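Local structure of rhamnonate dehydratase (Gibberella zeae PH-1, 3FXG) at the interface of chains A and B and the interface of chains A and C. The protein catalyses, as a magnesium-dependent member of the enolase superfamily, the dehydration of rhamnonate, probably to its 2-keto-3-deoxy derivative. Coordinates in Å, arbitrary orientation; residue numbers count along the deposited sequence, not the author numbering. Chains: chain A/B/C, Rhamnonate dehydratase.

Contact 1: the interface of chains A and B. Residues chain A 59, 61, 84, 224-225, 276; chain B 119, 121-122.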
# COMPACT_ATOMS: atom_id res chain seq x y z
N TRP A 59 37.91 12.27 16.50
CA TRP A 59 36.58 12.87 16.56
C TRP A 59 35.84 12.59 17.87
O TRP A 59 34.71 13.04 18.05
CB TRP A 59 35.72 12.46 15.35
CG TRP A 59 35.64 11.00 15.05
CD1 TRP A 59 36.41 10.30 14.16
CD2 TRP A 59 34.70 10.06 15.58
NE1 TRP A 59 36.01 8.99 14.10
CE2 TRP A 59 34.96 8.81 14.97
CE3 TRP A 59 33.66 10.14 16.52
CZ2 TRP A 59 34.22 7.66 15.26
CZ3 TRP A 59 32.92 8.99 16.82
CH2 TRP A 59 33.21 7.77 16.19
N ILE A 61 35.48 9.19 19.71
CA ILE A 61 34.83 7.92 20.03
C ILE A 61 35.09 7.49 21.48
O ILE A 61 34.33 6.70 22.05
CB ILE A 61 35.29 6.80 19.08
CG1 ILE A 61 34.30 5.64 19.12
CG2 ILE A 61 36.69 6.31 19.48
CD1 ILE A 61 34.54 4.58 18.05
N PHE A 84 29.72 2.40 29.32
CA PHE A 84 30.38 3.62 28.89
C PHE A 84 29.44 4.76 29.27
O PHE A 84 28.23 4.56 29.37
CB PHE A 84 30.65 3.58 27.37
CG PHE A 84 29.53 4.12 26.52
CD1 PHE A 84 28.23 3.63 26.63
CD2 PHE A 84 29.79 5.11 25.57
CE1 PHE A 84 27.21 4.11 25.81
CE2 PHE A 84 28.77 5.60 24.74
CZ PHE A 84 27.48 5.10 24.86
N TYR A 224 30.09 0.34 10.47
CA TYR A 224 29.96 1.38 11.50
C TYR A 224 29.15 2.62 11.06
O TYR A 224 29.67 3.74 11.06
CB TYR A 224 31.36 1.81 11.98
CG TYR A 224 31.37 2.55 13.30
CD1 TYR A 224 30.95 1.94 14.48
CD2 TYR A 224 31.80 3.88 13.37
CE1 TYR A 224 30.94 2.63 15.70
CE2 TYR A 224 31.79 4.58 14.58
CZ TYR A 224 31.36 3.95 15.74
OH TYR A 224 31.33 4.66 16.92
N MSE A 225 27.88 2.40 10.72
CA MSE A 225 26.94 3.45 10.30
C MSE A 225 27.54 4.54 9.40
O MSE A 225 27.10 5.69 9.41
CB MSE A 225 26.28 4.09 11.54
CG MSE A 225 27.23 4.75 12.55
SE MSE A 225 26.43 5.20 14.30
CE MSE A 225 28.06 5.13 15.35
N HIS A 276 23.27 0.90 17.69
CA HIS A 276 23.04 2.29 18.07
C HIS A 276 21.56 2.68 18.06
O HIS A 276 21.21 3.82 17.78
CB HIS A 276 23.86 3.23 17.19
CG HIS A 276 25.34 3.03 17.34
ND1 HIS A 276 26.09 2.30 16.44
CD2 HIS A 276 26.19 3.42 18.32
CE1 HIS A 276 27.34 2.25 16.86
NE2 HIS A 276 27.43 2.92 17.99
N ALA B 119 29.75 13.14 14.75
CA ALA B 119 30.78 12.68 15.67
C ALA B 119 30.20 12.19 16.99
O ALA B 119 30.84 11.42 17.71
CB ALA B 119 31.79 13.82 15.94
N MSE B 121 27.10 10.77 17.08
CA MSE B 121 26.07 9.83 16.69
C MSE B 121 26.06 8.57 17.55
O MSE B 121 24.99 8.04 17.88
CB MSE B 121 26.26 9.46 15.22
CG MSE B 121 25.20 8.57 14.62
SE MSE B 121 25.43 8.52 12.69
CE MSE B 121 24.51 10.17 12.31
N PHE B 122 27.23 8.09 17.95
CA PHE B 122 27.31 6.87 18.75
C PHE B 122 26.64 6.94 20.13
O PHE B 122 26.35 5.90 20.73
CB PHE B 122 28.77 6.40 18.88
CG PHE B 122 29.63 7.23 19.78
CD1 PHE B 122 29.88 6.83 21.09
CD2 PHE B 122 30.23 8.39 19.32
CE1 PHE B 122 30.74 7.56 21.92
CE2 PHE B 122 31.08 9.14 20.13
CZ PHE B 122 31.34 8.71 21.44
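The ring of B:Phe122 meets the indole of A:Trp59 at its rim: CD2 lies in the indole plane, 3.7 Å from CZ3 of A:Trp59. This is the subunit contact of an enolase-superfamily dehydratase, in which chain B inserts an aromatic side chain among loops of chain A and the end of strand 78-84. In the indole plane the phenol OH of A:Tyr224 also reaches the edge, while one indole face is covered near its rim by the backbone N of A:Ile61. B:Phe122 has its own edge neighbour, the carbonyl O of B:Ala119, which also lies 3.3 Å from CE3 of A:Trp59. CG of B:Phe122 lies between the backbone N and the carbonyl carbon (chi1 73°), which puts CZ 3.8 Å from CA of A:Ile61. At the CD1-CE1 side, CE2 of A:Phe84 comes to 4.0 Å from CE1 of B:Phe122. Nearer the backbone, the terminal methyl CE of selenomethionine A:Met225 covers a face of A:Tyr224 and a face of A:His276, toward the rim of each. The same CE lies 3.8 Å from CB of B:Phe122, which OH of A:Tyr224 also approaches, while CD2 of A:His276 faces the B:Phe122 backbone near CA and the carbonyl O. The selenium of A:Met225 also approaches CG of the poorly ordered B:Met121. A:Tyr224 and A:His276, which B:Phe122 touches, follow closely on the magnesium ligands A:Asp222 and A:Glu275, so B:Phe122 may help to shape the neighbouring active site.

Contact 2: the interface of chains A and C. Residues chain A 157, 159-160, 337-339; chain C 110-111.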
# COMPACT_ATOMS: atom_id res chain seq x y z
N GLY A 157 14.73 -17.34 31.95
CA GLY A 157 14.32 -18.31 30.95
C GLY A 157 15.14 -19.58 30.94
O GLY A 157 14.76 -20.55 30.28
N ALA A 159 18.48 -22.09 30.24
CA ALA A 159 19.38 -22.32 29.12
C ALA A 159 18.66 -22.96 27.95
O ALA A 159 18.11 -24.06 28.07
CB ALA A 159 20.55 -23.20 29.57
N THR A 160 18.65 -22.27 26.81
CA THR A 160 18.02 -22.80 25.62
C THR A 160 19.08 -23.56 24.82
O THR A 160 18.79 -24.19 23.81
CB THR A 160 17.40 -21.69 24.75
OG1 THR A 160 18.38 -20.67 24.49
CG2 THR A 160 16.20 -21.08 25.46
N SER A 337 19.88 -17.86 26.96
CA SER A 337 18.54 -18.10 27.47
C SER A 337 17.31 -17.90 26.59
O SER A 337 16.20 -18.28 27.00
CB SER A 337 18.34 -17.26 28.73
OG SER A 337 18.39 -15.88 28.41
N GLN A 338 17.46 -17.32 25.41
CA GLN A 338 16.30 -17.06 24.57
C GLN A 338 16.15 -18.02 23.39
O GLN A 338 17.09 -18.73 23.01
CB GLN A 338 16.36 -15.62 24.06
CG GLN A 338 16.53 -14.58 25.16
CD GLN A 338 15.36 -14.56 26.14
OE1 GLN A 338 15.53 -14.85 27.33
NE2 GLN A 338 14.18 -14.23 25.65
N PRO A 339 14.94 -18.07 22.80
CA PRO A 339 14.72 -18.97 21.67
C PRO A 339 15.29 -18.44 20.35
O PRO A 339 15.57 -19.23 19.45
CB PRO A 339 13.19 -19.09 21.63
CG PRO A 339 12.74 -17.75 22.12
CD PRO A 339 13.67 -17.51 23.29
N ASN C 110 11.98 -21.40 28.79
CA ASN C 110 12.02 -21.07 27.37
C ASN C 110 12.28 -22.30 26.51
O ASN C 110 11.64 -22.48 25.47
CB ASN C 110 13.08 -20.00 27.09
CG ASN C 110 12.61 -18.61 27.47
OD1 ASN C 110 11.41 -18.40 27.67
ND2 ASN C 110 13.53 -17.66 27.56
N LEU C 111 13.22 -23.13 26.93
CA LEU C 111 13.55 -24.34 26.19
C LEU C 111 12.39 -25.34 26.16
O LEU C 111 12.02 -25.84 25.10
CB LEU C 111 14.77 -25.03 26.81
CG LEU C 111 15.12 -26.39 26.18
CD1 LEU C 111 15.55 -26.19 24.74
CD2 LEU C 111 16.23 -27.06 26.98
O HOH W 1 15.44 -22.59 28.69
O HOH W 2 12.64 -14.93 28.66
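The first turn of helix 109-119 of chain C docks on two loops of chain A, residues 157-160 and 337-339, in an interface between enolase-superfamily subunits. C:Asn110 makes the central contact. Its backbone N donates to the carbonyl O of A:Gly157 at 3.3 Å, approaching in the carbonyl plane on a lone pair. The side-chain amide gives a shorter, almost straight bond, with ND2 2.8 Å from O of A:Ser337 and 178° at the hydrogen. The acceptor lies in the C:Asn110 amide plane, whereas ND2 is tilted from the A:Ser337 carbonyl plane. With CG of C:Asn110 anti to its carbonyl carbon (chi1 -78°), one face of the amide lies over CA of A:Gly157, and CB of the asparagine packs 3.7 Å from the methyl CG2 of A:Thr160. ND2 also meets water 2 at 3.1 Å, which contacts OE1 of A:Gln338, whose amide is nearly perpendicular to that of C:Asn110. A second-shell bond from OG of A:Ser337 to OE1 of A:Gln338 helps orient the glutamine, while OG1 of A:Thr160 joins the two loops by donating to O of A:Gln338 at 2.8 Å. Next, N of C:Leu111 reaches water 1 at 2.9 Å, which in turn touches O of A:Gly157, and the leucine CB rests near O of A:Ala159. The N-H groups at the helix start find partners in chain A directly or through water, and the contact probably helps hold the deposited eight-chain assembly together.

Contact 1 and contact 2 are about 32 Å apart, measured between the centres of their C-alpha atoms, and join chain A to two different neighbours. Both draw on helix 109-119: contact 2 uses its first turn, whereas contact 1 uses its last residue and the segment just beyond. Because each interface is two-fold symmetric, every subunit can offer both ends of this helix, one to each type of partner, while its own loops receive the helices of others. Two distinct two-fold interfaces of this kind could propagate the deposited eight-chain assembly, with the helix connecting them through each subunit.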